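Local coordinates for spore coat polysaccharide biosynthesis protein SpsE (Bacillus subtilis, PDB 1VLI) that probably acts as an N-acylneuraminate-9-phosphate synthase-like enzyme in the biosynthesis of spore coat polysaccharide, at residues Ser119-Glu124 / Asp128-Thr133. Residues are numbered along the deposited sequence; the frame is centred on the assembly and turned at random.
Sequences STVCDE and DLLQST
Val121 and Leu130 make the apolar part of this contact, with CG1 of Val121 3.4 Å from CD2 of Leu130 and the two side chains crossing at about a right angle. CB of Leu130 lies 3.9 Å from the same Val121 CG1, which therefore meets both the base and one end of the leucine. Leu130 reaches segment 119-124 because its CG lies trans to the main-chain nitrogen (chi1 -170°); its other methyl, CD1, comes within 4.2 Å of Ser119 CB, whose hydroxyl is engaged elsewhere, in a hydrogen bond with Phe63 O. All three residues are buried, and Phe138 and Ile140 of strand 138-140 add apolar cover to Leu130 and Val121, respectively.

Polar contact between the segments consists of a single helical backbone bond, Asp128 N to Glu124 O at 3.0 Å, bent to 136° at the hydrogen. The Asp128 carboxylate stands beside the same carbonyl, but OD1 and Glu124 O are both acceptors and form no bond; OD1 is hydrogen-bonded to Tyr153 OH on helix 148-155.

Asp123 is the N-cap of the helix, its side chain capping a backbone N just after 119-124. Within 128-133, Leu130 O accepts from both Thr133 N (2.9 Å) and Thr133 OG1 (2.7 Å), the hydroxyl lying in the carbonyl plane on a lone pair, while Ser132 OG donates to Leu129 O at 2.6 Å.

Backbone hydrogen bonding of Val121 with Lys139 ties the loop to strand 138-140. Strand 116-118, this loop, helix 124-131 and the parallel strand 138-140 follow one another as a right-handed beta-alpha-beta unit, the repeating element of the TIM barrel to which the NeuB family belongs.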
ATOM      1  N   SER A 119      -2.170   6.984  -6.255  1.00 50.68           N
ATOM      2  CA  SER A 119      -1.896   5.630  -6.717  1.00 53.47           C
ATOM      3  C   SER A 119      -0.795   4.962  -5.870  1.00 54.63           C
ATOM      4  O   SER A 119      -0.231   5.571  -4.953  1.00 53.41           O
ATOM      5  CB  SER A 119      -1.497   5.669  -8.188  1.00 52.53           C
ATOM      6  OG  SER A 119      -1.766   4.432  -8.789  1.00 53.12           O
ATOM      7  N   THR A 120      -0.450   3.739  -6.255  1.00 54.81           N
ATOM      8  CA  THR A 120       0.519   2.899  -5.551  1.00 56.74           C
ATOM      9  C   THR A 120       1.738   2.628  -6.412  1.00 56.64           C
ATOM     10  O   THR A 120       1.604   2.338  -7.612  1.00 56.02           O
ATOM     11  CB  THR A 120      -0.154   1.550  -5.231  1.00 55.38           C
ATOM     12  OG1 THR A 120      -1.369   1.820  -4.545  1.00 56.04           O
ATOM     13  CG2 THR A 120       0.644   0.743  -4.246  1.00 60.14           C
ATOM     14  N   VAL A 121       2.918   2.695  -5.798  1.00 57.02           N
ATOM     15  CA  VAL A 121       4.152   2.293  -6.478  1.00 58.55           C
ATOM     16  C   VAL A 121       4.753   1.020  -5.891  1.00 58.90           C
ATOM     17  O   VAL A 121       4.591   0.737  -4.701  1.00 56.46           O
ATOM     18  CB  VAL A 121       5.188   3.435  -6.544  1.00 57.85           C
ATOM     19  CG1 VAL A 121       4.576   4.609  -7.247  1.00 57.42           C
ATOM     20  CG2 VAL A 121       5.650   3.848  -5.191  1.00 50.20           C
ATOM     21  N   CYS A 122       5.433   0.251  -6.737  1.00 60.48           N
ATOM     22  CA  CYS A 122       6.057  -1.002  -6.305  1.00 63.64           C
ATOM     23  C   CYS A 122       7.523  -1.202  -6.720  1.00 64.38           C
ATOM     24  O   CYS A 122       8.072  -2.272  -6.485  1.00 62.83           O
ATOM     25  CB  CYS A 122       5.237  -2.193  -6.816  1.00 65.65           C
ATOM     26  SG  CYS A 122       4.914  -2.099  -8.597  1.00 70.38           S
ATOM     27  N   ASP A 123       8.119  -0.219  -7.396  1.00 63.93           N
ATOM     28  CA  ASP A 123       9.540  -0.228  -7.691  1.00 63.00           C
ATOM     29  C   ASP A 123      10.031   1.155  -8.086  1.00 65.10           C
ATOM     30  O   ASP A 123       9.244   2.111  -8.169  1.00 64.86           O
ATOM     31  CB  ASP A 123       9.904  -1.258  -8.762  1.00 63.62           C
ATOM     32  CG  ASP A 123       8.931  -1.296  -9.920  1.00 67.67           C
ATOM     33  OD1 ASP A 123       8.663  -0.235 -10.550  1.00 67.70           O
ATOM     34  OD2 ASP A 123       8.416  -2.379 -10.299  1.00 68.68           O
ATOM     35  N   GLU A 124      11.335   1.255  -8.319  1.00 63.22           N
ATOM     36  CA  GLU A 124      11.974   2.508  -8.702  1.00 63.37           C
ATOM     37  C   GLU A 124      11.309   3.124  -9.960  1.00 62.87           C
ATOM     38  O   GLU A 124      11.019   4.324  -9.995  1.00 63.21           O
ATOM     39  CB  GLU A 124      13.492   2.290  -8.869  1.00 63.92           C
ATOM     40  CG  GLU A 124      14.272   2.025  -7.560  1.00 71.35           C
ATOM     41  CD  GLU A 124      14.194   0.585  -6.960  1.00 79.46           C
ATOM     42  OE1 GLU A 124      13.468  -0.307  -7.488  1.00 72.58           O
ATOM     43  OE2 GLU A 124      14.892   0.325  -5.926  1.00 75.80           O
ATOM     44  N   ASP A 128       9.040   6.553 -10.599  1.00 53.09           N
ATOM     45  CA  ASP A 128       9.448   7.638 -11.461  1.00 55.38           C
ATOM     46  C   ASP A 128       8.298   8.107 -12.331  1.00 56.15           C
ATOM     47  O   ASP A 128       8.165   9.294 -12.612  1.00 61.18           O
ATOM     48  CB  ASP A 128      10.544   7.162 -12.384  1.00 57.72           C
ATOM     49  CG  ASP A 128      11.874   7.015 -11.694  1.00 59.00           C
ATOM     50  OD1 ASP A 128      12.024   7.471 -10.544  1.00 69.81           O
ATOM     51  OD2 ASP A 128      12.843   6.480 -12.259  1.00 65.28           O
ATOM     52  N   LEU A 129       7.514   7.150 -12.811  1.00 54.17           N
ATOM     53  CA  LEU A 129       6.361   7.441 -13.617  1.00 52.28           C
ATOM     54  C   LEU A 129       5.356   8.268 -12.844  1.00 53.95           C
ATOM     55  O   LEU A 129       4.944   9.331 -13.328  1.00 54.67           O
ATOM     56  CB  LEU A 129       5.778   6.151 -14.206  1.00 54.92           C
ATOM     57  CG  LEU A 129       6.648   5.608 -15.361  1.00 56.91           C
ATOM     58  CD1 LEU A 129       6.219   4.230 -15.829  1.00 62.79           C
ATOM     59  CD2 LEU A 129       6.653   6.601 -16.532  1.00 62.43           C
ATOM     60  N   LEU A 130       5.013   7.823 -11.631  1.00 49.59           N
ATOM     61  CA  LEU A 130       4.109   8.555 -10.753  1.00 50.30           C
ATOM     62  C   LEU A 130       4.687   9.926 -10.393  1.00 50.28           C
ATOM     63  O   LEU A 130       3.975  10.940 -10.379  1.00 52.82           O
ATOM     64  CB  LEU A 130       3.815   7.744  -9.481  1.00 49.48           C
ATOM     65  CG  LEU A 130       2.717   8.258  -8.571  1.00 51.90           C
ATOM     66  CD1 LEU A 130       1.430   8.500  -9.317  1.00 51.13           C
ATOM     67  CD2 LEU A 130       2.466   7.298  -7.388  1.00 53.09           C
ATOM     68  N   GLN A 131       5.981   9.962 -10.128  1.00 48.15           N
ATOM     69  CA  GLN A 131       6.632  11.205  -9.767  1.00 49.28           C
ATOM     70  C   GLN A 131       6.380  12.236 -10.877  1.00 51.97           C
ATOM     71  O   GLN A 131       6.145  13.409 -10.596  1.00 52.51           O
ATOM     72  CB  GLN A 131       8.141  10.988  -9.557  1.00 47.95           C
ATOM     73  CG  GLN A 131       8.951  12.247  -9.234  1.00 49.36           C
ATOM     74  CD  GLN A 131       8.565  12.935  -7.914  1.00 59.32           C
ATOM     75  OE1 GLN A 131       7.554  12.617  -7.283  1.00 62.89           O
ATOM     76  NE2 GLN A 131       9.387  13.877  -7.498  1.00 61.21           N
ATOM     77  N   SER A 132       6.399  11.792 -12.130  1.00 52.13           N
ATOM     78  CA  SER A 132       6.348  12.731 -13.234  1.00 56.62           C
ATOM     79  C   SER A 132       4.989  13.406 -13.321  1.00 57.37           C
ATOM     80  O   SER A 132       4.834  14.349 -14.062  1.00 60.18           O
ATOM     81  CB  SER A 132       6.733  12.052 -14.544  1.00 56.75           C
ATOM     82  OG  SER A 132       5.724  11.155 -14.971  1.00 59.32           O
ATOM     83  N   THR A 133       4.020  12.952 -12.519  1.00 58.06           N
ATOM     84  CA  THR A 133       2.713  13.610 -12.444  1.00 57.45           C
ATOM     85  C   THR A 133       2.548  14.496 -11.195  1.00 59.26           C
ATOM     86  O   THR A 133       1.432  14.909 -10.906  1.00 61.67           O
ATOM     87  CB  THR A 133       1.563  12.574 -12.445  1.00 56.65           C
ATOM     88  OG1 THR A 133       1.569  11.826 -11.217  1.00 61.89           O
ATOM     89  CG2 THR A 133       1.767  11.534 -13.500  1.00 53.69           C
TER